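Local coordinates for alkaline serine protease AL20 (Nesterenkonia abyssinica, PDB 3CP7), which hydrolyses peptide bonds as a secreted bacterial serine protease of the trypsin-like family, probably active at alkaline pH, at residues A[31-36]-A[104-109]; A[71-76]-A[95-100]; A[115-120]-A[201-206]; A[121-126]-A[173-178]. All coordinates share one frame; numbering follows the deposited sequence.

Contact 1: residues A[31-36]-A[104-109]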
loop_
_atom_site.group_PDB
_atom_site.type_symbol
_atom_site.label_atom_id
_atom_site.label_comp_id
_atom_site.label_asym_id
_atom_site.label_seq_id
_atom_site.Cartn_x
_atom_site.Cartn_y
_atom_site.Cartn_z
ATOM N N ALA A 31 -11.648 -12.677 -0.415
ATOM C CA ALA A 31 -12.178 -12.956 -1.756
ATOM C C ALA A 31 -11.141 -13.666 -2.634
ATOM O O ALA A 31 -11.478 -14.602 -3.377
ATOM C CB ALA A 31 -12.661 -11.681 -2.429
ATOM N N ASN A 32 -9.879 -13.242 -2.564
ATOM C CA ASN A 32 -8.865 -13.856 -3.422
ATOM C C ASN A 32 -8.348 -15.197 -2.919
ATOM O O ASN A 32 -7.546 -15.841 -3.609
ATOM C CB ASN A 32 -7.695 -12.909 -3.725
ATOM C CG ASN A 32 -6.912 -12.490 -2.489
ATOM O OD1 ASN A 32 -6.942 -13.159 -1.452
ATOM N ND2 ASN A 32 -6.182 -11.377 -2.608
ATOM N N GLN A 33 -8.796 -15.602 -1.725
ATOM C CA GLN A 33 -8.428 -16.899 -1.135
ATOM C C GLN A 33 -6.916 -17.065 -0.926
ATOM O O GLN A 33 -6.414 -18.177 -0.767
ATOM C CB GLN A 33 -8.989 -18.053 -1.982
ATOM C CG GLN A 33 -10.506 -18.039 -2.116
ATOM C CD GLN A 33 -11.216 -18.481 -0.853
ATOM O OE1 GLN A 33 -11.078 -19.628 -0.416
ATOM N NE2 GLN A 33 -11.991 -17.580 -0.260
ATOM N N SER A 34 -6.205 -15.949 -0.871
ATOM C CA SER A 34 -4.749 -15.958 -0.942
ATOM C C SER A 34 -4.076 -15.049 0.080
ATOM O O SER A 34 -2.893 -14.744 -0.070
ATOM C CB SER A 34 -4.297 -15.530 -2.342
ATOM O OG SER A 34 -4.830 -16.395 -3.333
ATOM N N THR A 35 -4.817 -14.615 1.096
ATOM C CA THR A 35 -4.341 -13.528 1.952
ATOM C C THR A 35 -4.008 -13.988 3.361
ATOM O O THR A 35 -4.834 -14.618 4.033
ATOM C CB THR A 35 -5.367 -12.385 1.999
ATOM O OG1 THR A 35 -5.585 -11.888 0.676
ATOM C CG2 THR A 35 -4.872 -11.208 2.847
ATOM N N VAL A 36 -2.793 -13.645 3.796
ATOM C CA VAL A 36 -2.399 -13.807 5.200
ATOM C C VAL A 36 -2.171 -12.452 5.866
ATOM O O VAL A 36 -1.641 -11.510 5.252
ATOM C CB VAL A 36 -1.152 -14.716 5.390
ATOM C CG1 VAL A 36 -1.441 -16.142 4.940
ATOM C CG2 VAL A 36 0.075 -14.160 4.656
ATOM N N THR A 104 -5.431 -22.123 -4.471
ATOM C CA THR A 104 -5.107 -21.022 -3.564
ATOM C C THR A 104 -4.863 -21.559 -2.148
ATOM O O THR A 104 -5.296 -22.661 -1.793
ATOM C CB THR A 104 -6.243 -20.010 -3.507
ATOM O OG1 THR A 104 -7.426 -20.688 -3.082
ATOM C CG2 THR A 104 -6.484 -19.359 -4.883
ATOM N N VAL A 105 -4.181 -20.772 -1.322
ATOM C CA VAL A 105 -3.825 -21.258 0.007
ATOM C C VAL A 105 -5.069 -21.549 0.857
ATOM O O VAL A 105 -5.080 -22.501 1.644
ATOM C CB VAL A 105 -2.839 -20.302 0.730
ATOM C CG1 VAL A 105 -3.558 -19.072 1.329
ATOM C CG2 VAL A 105 -2.085 -21.044 1.807
ATOM N N GLN A 106 -6.110 -20.732 0.704
ATOM C CA GLN A 106 -7.328 -20.929 1.482
ATOM C C GLN A 106 -8.053 -22.201 1.036
ATOM O O GLN A 106 -8.632 -22.896 1.858
ATOM C CB GLN A 106 -8.243 -19.693 1.413
ATOM C CG GLN A 106 -9.389 -19.712 2.425
ATOM C CD GLN A 106 -10.198 -18.422 2.473
ATOM O OE1 GLN A 106 -11.387 -18.443 2.831
ATOM N NE2 GLN A 106 -9.569 -17.305 2.164
ATOM N N GLN A 107 -8.009 -22.490 -0.264
ATOM C CA GLN A 107 -8.574 -23.734 -0.800
ATOM C C GLN A 107 -7.766 -24.948 -0.347
ATOM O O GLN A 107 -8.330 -25.999 -0.022
ATOM C CB GLN A 107 -8.624 -23.667 -2.323
ATOM C CG GLN A 107 -9.774 -22.829 -2.863
ATOM C CD GLN A 107 -11.119 -23.497 -2.676
ATOM O OE1 GLN A 107 -11.890 -23.116 -1.798
ATOM N NE2 GLN A 107 -11.408 -24.509 -3.504
ATOM N N GLN A 108 -6.442 -24.799 -0.339
ATOM C CA GLN A 108 -5.538 -25.853 0.115
ATOM C C GLN A 108 -5.822 -26.247 1.560
ATOM O O GLN A 108 -5.957 -27.423 1.897
ATOM C CB GLN A 108 -4.086 -25.363 0.002
ATOM C CG GLN A 108 -3.066 -26.274 0.691
ATOM C CD GLN A 108 -2.907 -27.597 -0.018
ATOM O OE1 GLN A 108 -2.956 -27.669 -1.246
ATOM N NE2 GLN A 108 -2.697 -28.651 0.752
ATOM N N VAL A 109 -5.878 -25.242 2.426
ATOM C CA VAL A 109 -6.033 -25.496 3.850
ATOM C C VAL A 109 -7.489 -25.795 4.211
ATOM O O VAL A 109 -7.755 -26.514 5.176
ATOM C CB VAL A 109 -5.434 -24.321 4.682
ATOM C CG1 VAL A 109 -5.737 -24.461 6.149
ATOM C CG2 VAL A 109 -3.926 -24.268 4.472
HETATM O O HOH W 1 -3.071 -18.520 -2.553
HETATM O O HOH W 2 -7.092 -16.017 2.279
#

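Contact 2: residues A[71-76]-A[95-100]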
loop_
_atom_site.group_PDB
_atom_site.type_symbol
_atom_site.label_atom_id
_atom_site.label_comp_id
_atom_site.label_asym_id
_atom_site.label_seq_id
_atom_site.Cartn_x
_atom_site.Cartn_y
_atom_site.Cartn_z
ATOM N N TRP A 71 4.417 -21.447 0.692
ATOM C CA TRP A 71 3.730 -20.578 -0.259
ATOM C C TRP A 71 4.433 -19.238 -0.411
ATOM O O TRP A 71 4.575 -18.502 0.564
ATOM C CB TRP A 71 2.283 -20.359 0.220
ATOM C CG TRP A 71 1.483 -21.621 0.172
ATOM C CD1 TRP A 71 1.619 -22.713 0.986
ATOM C CD2 TRP A 71 0.465 -21.948 -0.775
ATOM N NE1 TRP A 71 0.738 -23.703 0.608
ATOM C CE2 TRP A 71 0.010 -23.251 -0.468
ATOM C CE3 TRP A 71 -0.120 -21.259 -1.845
ATOM C CZ2 TRP A 71 -0.997 -23.886 -1.212
ATOM C CZ3 TRP A 71 -1.124 -21.884 -2.576
ATOM C CH2 TRP A 71 -1.553 -23.183 -2.257
ATOM N N ALA A 72 4.864 -18.911 -1.627
ATOM C CA ALA A 72 5.562 -17.651 -1.875
ATOM C C ALA A 72 4.585 -16.490 -2.006
ATOM O O ALA A 72 3.503 -16.645 -2.570
ATOM C CB ALA A 72 6.419 -17.752 -3.137
ATOM N N ALA A 73 4.984 -15.318 -1.505
ATOM C CA ALA A 73 4.195 -14.107 -1.703
ATOM C C ALA A 73 4.289 -13.577 -3.129
ATOM O O ALA A 73 5.356 -13.630 -3.764
ATOM C CB ALA A 73 4.629 -13.024 -0.731
ATOM N N GLU A 74 3.167 -13.064 -3.626
ATOM C CA GLU A 74 3.137 -12.330 -4.889
ATOM C C GLU A 74 3.004 -10.830 -4.678
ATOM O O GLU A 74 3.633 -10.053 -5.388
ATOM C CB GLU A 74 2.015 -12.831 -5.787
ATOM C CG GLU A 74 2.253 -14.238 -6.285
ATOM C CD GLU A 74 1.342 -14.635 -7.429
ATOM O OE1 GLU A 74 0.212 -14.102 -7.531
ATOM O OE2 GLU A 74 1.766 -15.498 -8.227
ATOM N N GLU A 75 2.171 -10.430 -3.716
ATOM C CA GLU A 75 2.021 -9.016 -3.356
ATOM C C GLU A 75 2.138 -8.847 -1.852
ATOM O O GLU A 75 1.334 -9.393 -1.094
ATOM C CB GLU A 75 0.672 -8.436 -3.794
ATOM C CG GLU A 75 0.515 -8.212 -5.295
ATOM C CD GLU A 75 -0.119 -9.385 -6.001
ATOM O OE1 GLU A 75 -0.642 -10.300 -5.328
ATOM O OE2 GLU A 75 -0.091 -9.391 -7.252
ATOM N N LEU A 76 3.142 -8.088 -1.433
ATOM C CA LEU A 76 3.257 -7.645 -0.051
ATOM C C LEU A 76 2.524 -6.320 0.066
ATOM O O LEU A 76 2.777 -5.392 -0.723
ATOM C CB LEU A 76 4.727 -7.501 0.332
ATOM C CG LEU A 76 5.557 -8.769 0.089
ATOM C CD1 LEU A 76 7.044 -8.502 0.268
ATOM C CD2 LEU A 76 5.089 -9.897 0.999
ATOM N N ALA A 95 -0.060 -10.290 3.184
ATOM C CA ALA A 95 0.667 -10.822 2.034
ATOM C C ALA A 95 -0.294 -11.656 1.213
ATOM O O ALA A 95 -1.024 -12.502 1.742
ATOM C CB ALA A 95 1.867 -11.654 2.485
ATOM N N VAL A 96 -0.297 -11.389 -0.087
ATOM C CA VAL A 96 -1.108 -12.145 -1.029
ATOM C C VAL A 96 -0.210 -13.191 -1.687
ATOM O O VAL A 96 0.802 -12.852 -2.310
ATOM C CB VAL A 96 -1.735 -11.223 -2.085
ATOM C CG1 VAL A 96 -2.633 -12.024 -3.022
ATOM C CG2 VAL A 96 -2.529 -10.107 -1.406
ATOM N N LEU A 97 -0.581 -14.457 -1.505
ATOM C CA LEU A 97 0.266 -15.575 -1.886
ATOM C C LEU A 97 -0.035 -16.111 -3.270
ATOM O O LEU A 97 -1.100 -15.878 -3.834
ATOM C CB LEU A 97 0.166 -16.698 -0.839
ATOM C CG LEU A 97 0.400 -16.271 0.623
ATOM C CD1 LEU A 97 0.231 -17.454 1.543
ATOM C CD2 LEU A 97 1.762 -15.586 0.853
ATOM N N GLU A 98 0.946 -16.824 -3.804
ATOM C CA GLU A 98 0.825 -17.510 -5.079
ATOM C C GLU A 98 -0.319 -18.518 -5.081
ATOM O O GLU A 98 -0.809 -18.956 -4.027
ATOM C CB GLU A 98 2.134 -18.241 -5.389
ATOM C CG GLU A 98 2.421 -19.412 -4.445
ATOM C CD GLU A 98 3.697 -20.172 -4.768
ATOM O OE1 GLU A 98 4.023 -20.330 -5.967
ATOM O OE2 GLU A 98 4.361 -20.637 -3.815
ATOM N N THR A 99 -0.731 -18.876 -6.295
ATOM C CA THR A 99 -1.638 -19.974 -6.538
ATOM C C THR A 99 -0.805 -21.107 -7.145
ATOM O O THR A 99 0.066 -20.858 -7.982
ATOM C CB THR A 99 -2.755 -19.526 -7.500
ATOM O OG1 THR A 99 -3.545 -18.510 -6.870
ATOM C CG2 THR A 99 -3.667 -20.667 -7.865
ATOM N N LYS A 100 -1.037 -22.333 -6.680
ATOM C CA LYS A 100 -0.264 -23.492 -7.131
ATOM C C LYS A 100 -1.137 -24.393 -7.980
ATOM O O LYS A 100 -2.022 -25.067 -7.455
ATOM C CB LYS A 100 0.248 -24.290 -5.938
ATOM C CG LYS A 100 1.292 -23.593 -5.109
ATOM C CD LYS A 100 1.709 -24.513 -3.987
ATOM C CE LYS A 100 2.714 -23.857 -3.084
ATOM N NZ LYS A 100 3.338 -24.893 -2.225
HETATM O O HOH W 3 0.310 -17.606 -8.644
#

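Contact 3: residues A[115-120]-A[201-206]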
loop_
_atom_site.group_PDB
_atom_site.type_symbol
_atom_site.label_atom_id
_atom_site.label_comp_id
_atom_site.label_asym_id
_atom_site.label_seq_id
_atom_site.Cartn_x
_atom_site.Cartn_y
_atom_site.Cartn_z
ATOM N N ILE A 115 -11.907 -12.008 10.327
ATOM C CA ILE A 115 -11.114 -10.865 10.780
ATOM C C ILE A 115 -12.088 -9.754 11.139
ATOM O O ILE A 115 -13.101 -9.563 10.463
ATOM C CB ILE A 115 -10.069 -10.465 9.706
ATOM C CG1 ILE A 115 -9.145 -9.343 10.200
ATOM C CG2 ILE A 115 -10.754 -10.116 8.374
ATOM C CD1 ILE A 115 -7.933 -9.128 9.300
ATOM N N ALA A 116 -11.790 -9.052 12.228
ATOM C CA ALA A 116 -12.686 -8.038 12.795
ATOM C C ALA A 116 -11.952 -6.720 13.004
ATOM O O ALA A 116 -10.754 -6.696 13.322
ATOM C CB ALA A 116 -13.283 -8.520 14.123
ATOM N N PHE A 117 -12.686 -5.627 12.840
ATOM C CA PHE A 117 -12.139 -4.275 12.976
ATOM C C PHE A 117 -13.068 -3.423 13.815
ATOM O O PHE A 117 -14.268 -3.732 13.959
ATOM C CB PHE A 117 -11.974 -3.637 11.599
ATOM C CG PHE A 117 -11.243 -4.509 10.622
ATOM C CD1 PHE A 117 -9.856 -4.523 10.593
ATOM C CD2 PHE A 117 -11.948 -5.339 9.751
ATOM C CE1 PHE A 117 -9.168 -5.343 9.706
ATOM C CE2 PHE A 117 -11.267 -6.153 8.848
ATOM C CZ PHE A 117 -9.884 -6.151 8.815
ATOM N N ASN A 118 -12.518 -2.335 14.351
ATOM C CA ASN A 118 -13.314 -1.380 15.125
ATOM C C ASN A 118 -14.088 -2.041 16.251
ATOM O O ASN A 118 -15.273 -1.749 16.488
ATOM C CB ASN A 118 -14.200 -0.531 14.207
ATOM C CG ASN A 118 -13.378 0.406 13.352
ATOM O OD1 ASN A 118 -12.543 1.148 13.866
ATOM N ND2 ASN A 118 -13.585 0.354 12.051
ATOM N N GLN A 119 -13.386 -2.925 16.947
ATOM C CA GLN A 119 -13.905 -3.619 18.113
ATOM C C GLN A 119 -13.475 -2.883 19.386
ATOM O O GLN A 119 -12.566 -2.058 19.341
ATOM C CB GLN A 119 -13.397 -5.060 18.119
ATOM C CG GLN A 119 -13.821 -5.847 16.887
ATOM C CD GLN A 119 -15.334 -5.941 16.754
ATOM O OE1 GLN A 119 -16.011 -6.437 17.655
ATOM N NE2 GLN A 119 -15.868 -5.464 15.642
ATOM N N PRO A 120 -14.125 -3.174 20.530
ATOM C CA PRO A 120 -13.704 -2.504 21.755
ATOM C C PRO A 120 -12.241 -2.757 22.105
ATOM O O PRO A 120 -11.676 -3.795 21.746
ATOM C CB PRO A 120 -14.612 -3.131 22.822
ATOM C CG PRO A 120 -15.824 -3.546 22.074
ATOM C CD PRO A 120 -15.284 -4.053 20.761
ATOM N N PRO A 201 -1.096 -3.820 17.231
ATOM C CA PRO A 201 -1.775 -2.596 16.820
ATOM C C PRO A 201 -3.294 -2.691 16.893
ATOM O O PRO A 201 -3.868 -3.782 16.746
ATOM C CB PRO A 201 -1.321 -2.420 15.365
ATOM C CG PRO A 201 -1.089 -3.847 14.895
ATOM C CD PRO A 201 -0.464 -4.517 16.089
ATOM N N TYR A 202 -3.941 -1.549 17.076
ATOM C CA TYR A 202 -5.394 -1.520 17.037
ATOM C C TYR A 202 -5.883 -1.773 15.610
ATOM O O TYR A 202 -5.442 -1.116 14.659
ATOM C CB TYR A 202 -5.939 -0.191 17.582
ATOM C CG TYR A 202 -7.446 -0.169 17.636
ATOM C CD1 TYR A 202 -8.178 0.520 16.673
ATOM C CD2 TYR A 202 -8.133 -0.873 18.626
ATOM C CE1 TYR A 202 -9.569 0.520 16.706
ATOM C CE2 TYR A 202 -9.527 -0.877 18.659
ATOM C CZ TYR A 202 -10.227 -0.170 17.702
ATOM O OH TYR A 202 -11.604 -0.183 17.724
ATOM N N PHE A 203 -6.797 -2.726 15.457
ATOM C CA PHE A 203 -7.384 -2.976 14.141
ATOM C C PHE A 203 -8.581 -2.043 13.949
ATOM O O PHE A 203 -9.714 -2.358 14.350
ATOM C CB PHE A 203 -7.797 -4.445 13.989
ATOM C CG PHE A 203 -6.728 -5.339 13.373
ATOM C CD1 PHE A 203 -5.357 -5.019 13.414
ATOM C CD2 PHE A 203 -7.106 -6.536 12.780
ATOM C CE1 PHE A 203 -4.398 -5.874 12.821
ATOM C CE2 PHE A 203 -6.147 -7.401 12.216
ATOM C CZ PHE A 203 -4.802 -7.066 12.239
ATOM N N GLY A 204 -8.310 -0.883 13.359
ATOM C CA GLY A 204 -9.340 0.114 13.113
ATOM C C GLY A 204 -9.662 0.245 11.642
ATOM O O GLY A 204 -9.522 -0.716 10.887
ATOM N N SER A 205 -10.047 1.443 11.221
ATOM C CA SER A 205 -10.447 1.664 9.834
ATOM C C SER A 205 -9.268 1.599 8.863
ATOM O O SER A 205 -9.444 1.252 7.694
ATOM C CB SER A 205 -11.180 2.986 9.682
ATOM O OG SER A 205 -10.411 4.060 10.194
ATOM N N GLY A 206 -8.066 1.930 9.338
ATOM C CA GLY A 206 -6.870 1.789 8.502
ATOM C C GLY A 206 -6.643 0.330 8.160
ATOM O O GLY A 206 -6.489 -0.039 6.978
HETATM O O HOH W 4 -10.789 3.233 13.363
HETATM O O HOH W 5 -13.012 2.152 16.477
HETATM O O HOH W 6 -10.614 -3.531 16.674
#

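Contact 4: residues A[121-126]-A[173-178]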
loop_
_atom_site.group_PDB
_atom_site.type_symbol
_atom_site.label_atom_id
_atom_site.label_comp_id
_atom_site.label_asym_id
_atom_site.label_seq_id
_atom_site.Cartn_x
_atom_site.Cartn_y
_atom_site.Cartn_z
ATOM N N ARG A 121 -11.647 -1.793 22.795
ATOM C CA ARG A 121 -10.358 -1.980 23.441
ATOM C C ARG A 121 -10.520 -2.820 24.707
ATOM O O ARG A 121 -11.616 -2.906 25.266
ATOM C CB ARG A 121 -9.743 -0.617 23.783
ATOM C CG ARG A 121 -9.473 0.246 22.557
ATOM C CD ARG A 121 -8.853 1.599 22.913
ATOM N NE ARG A 121 -7.479 1.489 23.411
ATOM C CZ ARG A 121 -6.404 1.304 22.641
ATOM N NH1 ARG A 121 -6.541 1.199 21.330
ATOM N NH2 ARG A 121 -5.196 1.195 23.175
ATOM N N GLY A 122 -9.434 -3.438 25.153
ATOM C CA GLY A 122 -9.420 -4.126 26.440
ATOM C C GLY A 122 -10.093 -5.478 26.447
ATOM O O GLY A 122 -10.494 -5.972 27.506
ATOM N N GLN A 123 -10.185 -6.103 25.276
ATOM C CA GLN A 123 -10.750 -7.444 25.169
ATOM C C GLN A 123 -9.742 -8.524 25.563
ATOM O O GLN A 123 -8.544 -8.262 25.669
ATOM C CB GLN A 123 -11.229 -7.703 23.741
ATOM C CG GLN A 123 -12.304 -6.748 23.243
ATOM C CD GLN A 123 -13.677 -7.127 23.725
ATOM O OE1 GLN A 123 -14.470 -7.711 22.980
ATOM N NE2 GLN A 123 -13.964 -6.825 24.983
ATOM N N TYR A 124 -10.243 -9.740 25.764
ATOM C CA TYR A 124 -9.420 -10.901 26.045
ATOM C C TYR A 124 -8.988 -11.553 24.726
ATOM O O TYR A 124 -9.807 -11.748 23.818
ATOM C CB TYR A 124 -10.210 -11.908 26.894
ATOM C CG TYR A 124 -9.423 -13.125 27.309
ATOM C CD1 TYR A 124 -8.672 -13.132 28.478
ATOM C CD2 TYR A 124 -9.433 -14.277 26.531
ATOM C CE1 TYR A 124 -7.951 -14.260 28.859
ATOM C CE2 TYR A 124 -8.715 -15.398 26.901
ATOM C CZ TYR A 124 -7.977 -15.389 28.063
ATOM O OH TYR A 124 -7.275 -16.523 28.422
ATOM N N TYR A 125 -7.708 -11.904 24.650
ATOM C CA TYR A 125 -7.115 -12.462 23.447
ATOM C C TYR A 125 -6.356 -13.742 23.696
ATOM O O TYR A 125 -5.818 -13.970 24.786
ATOM C CB TYR A 125 -6.111 -11.471 22.840
ATOM C CG TYR A 125 -6.734 -10.244 22.226
ATOM C CD1 TYR A 125 -6.824 -9.052 22.946
ATOM C CD2 TYR A 125 -7.252 -10.275 20.924
ATOM C CE1 TYR A 125 -7.395 -7.915 22.386
ATOM C CE2 TYR A 125 -7.829 -9.141 20.354
ATOM C CZ TYR A 125 -7.906 -7.961 21.102
ATOM O OH TYR A 125 -8.459 -6.826 20.574
ATOM N N SER A 126 -6.289 -14.551 22.641
ATOM C CA SER A 126 -5.347 -15.641 22.509
ATOM C C SER A 126 -4.449 -15.316 21.317
ATOM O O SER A 126 -4.939 -15.166 20.189
ATOM C CB SER A 126 -6.099 -16.947 22.251
ATOM O OG SER A 126 -6.953 -17.243 23.343
ATOM N N TRP A 173 -3.616 -12.347 16.822
ATOM C CA TRP A 173 -4.384 -12.238 18.064
ATOM C C TRP A 173 -5.829 -12.559 17.730
ATOM O O TRP A 173 -6.441 -11.887 16.901
ATOM C CB TRP A 173 -4.352 -10.816 18.600
ATOM C CG TRP A 173 -3.068 -10.356 19.206
ATOM C CD1 TRP A 173 -1.795 -10.813 18.939
ATOM C CD2 TRP A 173 -2.925 -9.286 20.149
ATOM N NE1 TRP A 173 -0.878 -10.113 19.704
ATOM C CE2 TRP A 173 -1.546 -9.162 20.434
ATOM C CE3 TRP A 173 -3.837 -8.425 20.788
ATOM C CZ2 TRP A 173 -1.055 -8.211 21.337
ATOM C CZ3 TRP A 173 -3.347 -7.476 21.675
ATOM C CH2 TRP A 173 -1.971 -7.375 21.940
ATOM N N PHE A 174 -6.373 -13.579 18.383
ATOM C CA PHE A 174 -7.784 -13.922 18.221
ATOM C C PHE A 174 -8.566 -13.458 19.433
ATOM O O PHE A 174 -8.126 -13.640 20.575
ATOM C CB PHE A 174 -7.962 -15.434 18.062
ATOM C CG PHE A 174 -7.231 -16.008 16.888
ATOM C CD1 PHE A 174 -6.185 -16.901 17.064
ATOM C CD2 PHE A 174 -7.605 -15.656 15.599
ATOM C CE1 PHE A 174 -5.520 -17.436 15.959
ATOM C CE2 PHE A 174 -6.935 -16.178 14.488
ATOM C CZ PHE A 174 -5.901 -17.074 14.669
ATOM N N LEU A 175 -9.715 -12.844 19.175
ATOM C CA LEU A 175 -10.653 -12.543 20.246
ATOM C C LEU A 175 -11.080 -13.840 20.933
ATOM O O LEU A 175 -11.409 -14.821 20.264
ATOM C CB LEU A 175 -11.864 -11.787 19.699
ATOM C CG LEU A 175 -11.523 -10.351 19.296
ATOM C CD1 LEU A 175 -12.549 -9.774 18.326
ATOM C CD2 LEU A 175 -11.381 -9.472 20.526
ATOM N N GLY A 176 -11.051 -13.841 22.264
ATOM C CA GLY A 176 -11.534 -14.981 23.040
ATOM C C GLY A 176 -10.500 -16.060 23.291
ATOM O O GLY A 176 -9.294 -15.810 23.191
ATOM N N ASN A 177 -10.958 -17.270 23.629
ATOM C CA ASN A 177 -10.027 -18.342 23.981
ATOM C C ASN A 177 -9.862 -19.328 22.837
ATOM O O ASN A 177 -10.841 -19.856 22.298
ATOM C CB ASN A 177 -10.406 -19.051 25.308
ATOM C CG ASN A 177 -9.166 -19.309 26.225
ATOM O OD1 ASN A 177 -8.328 -20.166 25.945
ATOM N ND2 ASN A 177 -9.055 -18.541 27.302
ATOM N N GLY A 178 -8.611 -19.546 22.449
ATOM C CA GLY A 178 -8.280 -20.512 21.414
ATOM C C GLY A 178 -8.020 -19.904 20.045
ATOM O O GLY A 178 -7.986 -18.679 19.880
#

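Contact 1: residues A[31-36]-A[104-109]
An Asx turn at N32, running into strand 35-38 of the first barrel of this trypsin-like fold, pushes Q33 against T104 and Q106 at the N-terminus of helix 105-109. N32 OD1 takes S34 N (2.9 Å) and T35 OG1, and also S30 OG, so the turn is pinned from within. Its tip, Q33, has a positive phi (60°) and turns its carbonyl to the helix: Q106 N donates to Q33 O at 3.0 Å. T104 is the N-cap. Its OG1 accepts a weak capping bond from Q107 N and also lies 3.3 Å from Q33 CB. The Q33 chain bends at chi2 (-74°), which brings CD back toward the helix, and its amide meets the extended arm of Q106 with the two amide planes 39° apart and Q33 OE1 3.3 Å from Q106 CD. Beyond that, Q106 NE2 donates weakly to water 2, which in turn takes T35 N. An alanine in place of Q106 would probably strip the Q33 amide of much of its cover on this side and leave water 2 without one of its donors. V105 is buried, packing on W71 and I27. On the T104 side, S34 OG donates to N32 O and accepts from water 1, and that water accepts the first helical N-H, V105 N, at 2.8 Å.

Contact 2: residues A[71-76]-A[95-100]
V96 O is gripped by two successive N-H groups, E74 N at 2.7 Å and E75 N at 3.1 Å, both lying in the plane of the carbonyl. V96 N returns a bond to E75 O, and E98 N bonds to A72 O. Where the strand pairing would next ask for a backbone acceptor, a side chain steps in: chi1 of E98 (68°) turns CG back over A72, and OE2 accepts A72 N at 2.8 Å, approached from above the carboxylate plane. E74 and E75 both facing V96 make a classic beta bulge between antiparallel strands 71-78 and 93-97 of the N-terminal barrel, and the first of them turns a corner here. On either side of the bulge along the chain, A73 touches A95 and L97 through its methyl group, and L76 CD2 lies 4.0 Å from A95 CB. At the strand end the extended K100 chain runs over one face of the W71 indole. Its CE lies 3.7 Å above the ring plane, and NZ makes a cation-pi contact 4.1 Å from the centroid of the five-membered ring while bonding to V70 O. The ring edge meets E98 O in plane, and NE1 bonds to H68 O. Water 3 spans E74 OE2 and T99 N. E75 OE1 rests 3.5 Å from V96 CG1, while E75 OE2 forms a salt bridge with R85 of the second subunit, whose N84 OD1 also receives L76 N.

Contact 3: residues A[115-120]-A[201-206]
Y202 OH donates to Q119 O at 2.7 Å, tilted 23° from the carbonyl plane, and N118 N donates to F203 O at 2.8 Å. The two bonds tie Q119 and N118 of the loop to Y202 and F203. The hydroxyl also accepts from water 5, which bonds N118 OD1 as well. A phenylalanine in place of Y202 would probably leave Q119 O without this donor and water 5 with one acceptor fewer. Within the loop, Q119 NE2 reaches back to F117 O. N118 OD1 sits 3.4 Å from G204 CA and accepts from water 4, which in turn takes S205 N, an N-H at the helix start. Further in, F203 puts its ring among three neighbours: A116 O at its edge, I115 CD1 3.8 Å from CE2, and F117. The two phenylalanine planes are only 20° apart, yet the rings are slid so far, with centroids 5.8 Å apart, that they barely overlap. F117 also packs on A207 and Q208. What meets here is the loop leading into the second sheet and the N-cap of helix 205-214, the C-terminal helix characteristic of chymotrypsin-like proteases.

Contact 4: residues A[121-126]-A[173-178]
Strands 124-126 and 173-175 run antiparallel with a marked twist, their directions 132° apart. S126 and F174 form the hydrogen-bonded pair, S126 N to F174 O at 2.9 Å and F174 N to S126 O at 2.8 Å, and Y125 faces L175 in the non-hydrogen-bonded pair. One more bond, G176 N to Y124 O, continues the pairing past the strand end. Between the two flanking bonds, Y125 CA comes within 3.3 Å of F174 O in a CA-H...O contact. Beyond L175 the chain bends on G176 and G178, both at positive phi, where a side chain would jam against the preceding carbonyl. The two strands are neighbours in the second six-stranded antiparallel sheet of the trypsin-like fold, with strands 142-150 and 183-191 flanking them. Beside the strands, Y125 and W173 form a T-shaped pair: the indole edge drops onto the tyrosine face, CE3 lying 3.6 Å above the centre of the ring, with the planes at 58°. W173 is tied further by NE1 to N187 OD1, while Y125 OH takes a weak bond from N184 ND2. L175 lies alongside Y125, pointing the same way, and its CD2 touches both Y125 CE2 (3.6 Å) and Q123 CB (3.7 Å). Toward the N177 turn, Y124 CG is anti to the backbone N (chi1 -177°). The edge of the Y124 ring meets G176, and N177 ND2 lies 3.2 Å from Y124 CE2.

Overall arrangement
Contacts 1 and 2 share the N-terminal barrel: strand 35-38 pairs with strand 93-97 through S34 O to L97 N and V36 O to A95 N, and V105 of the helix meets the W71 ring. Contacts 3 and 4 lie on the C-terminal side, where Y202 packs against R121; the centres of contacts 2 and 4 stand about 28 Å apart, across the chain's centre. Contacts 2 and 4 are strand pairings, interrupted in contact 2 by a bulge, and hold the larger share of buried residues. Contacts 1 and 3, less buried, fit loops to helix starts through one backbone bond each, bridging waters and, in contact 3, a tyrosine hydroxyl. Contact 2 also reaches the second subunit.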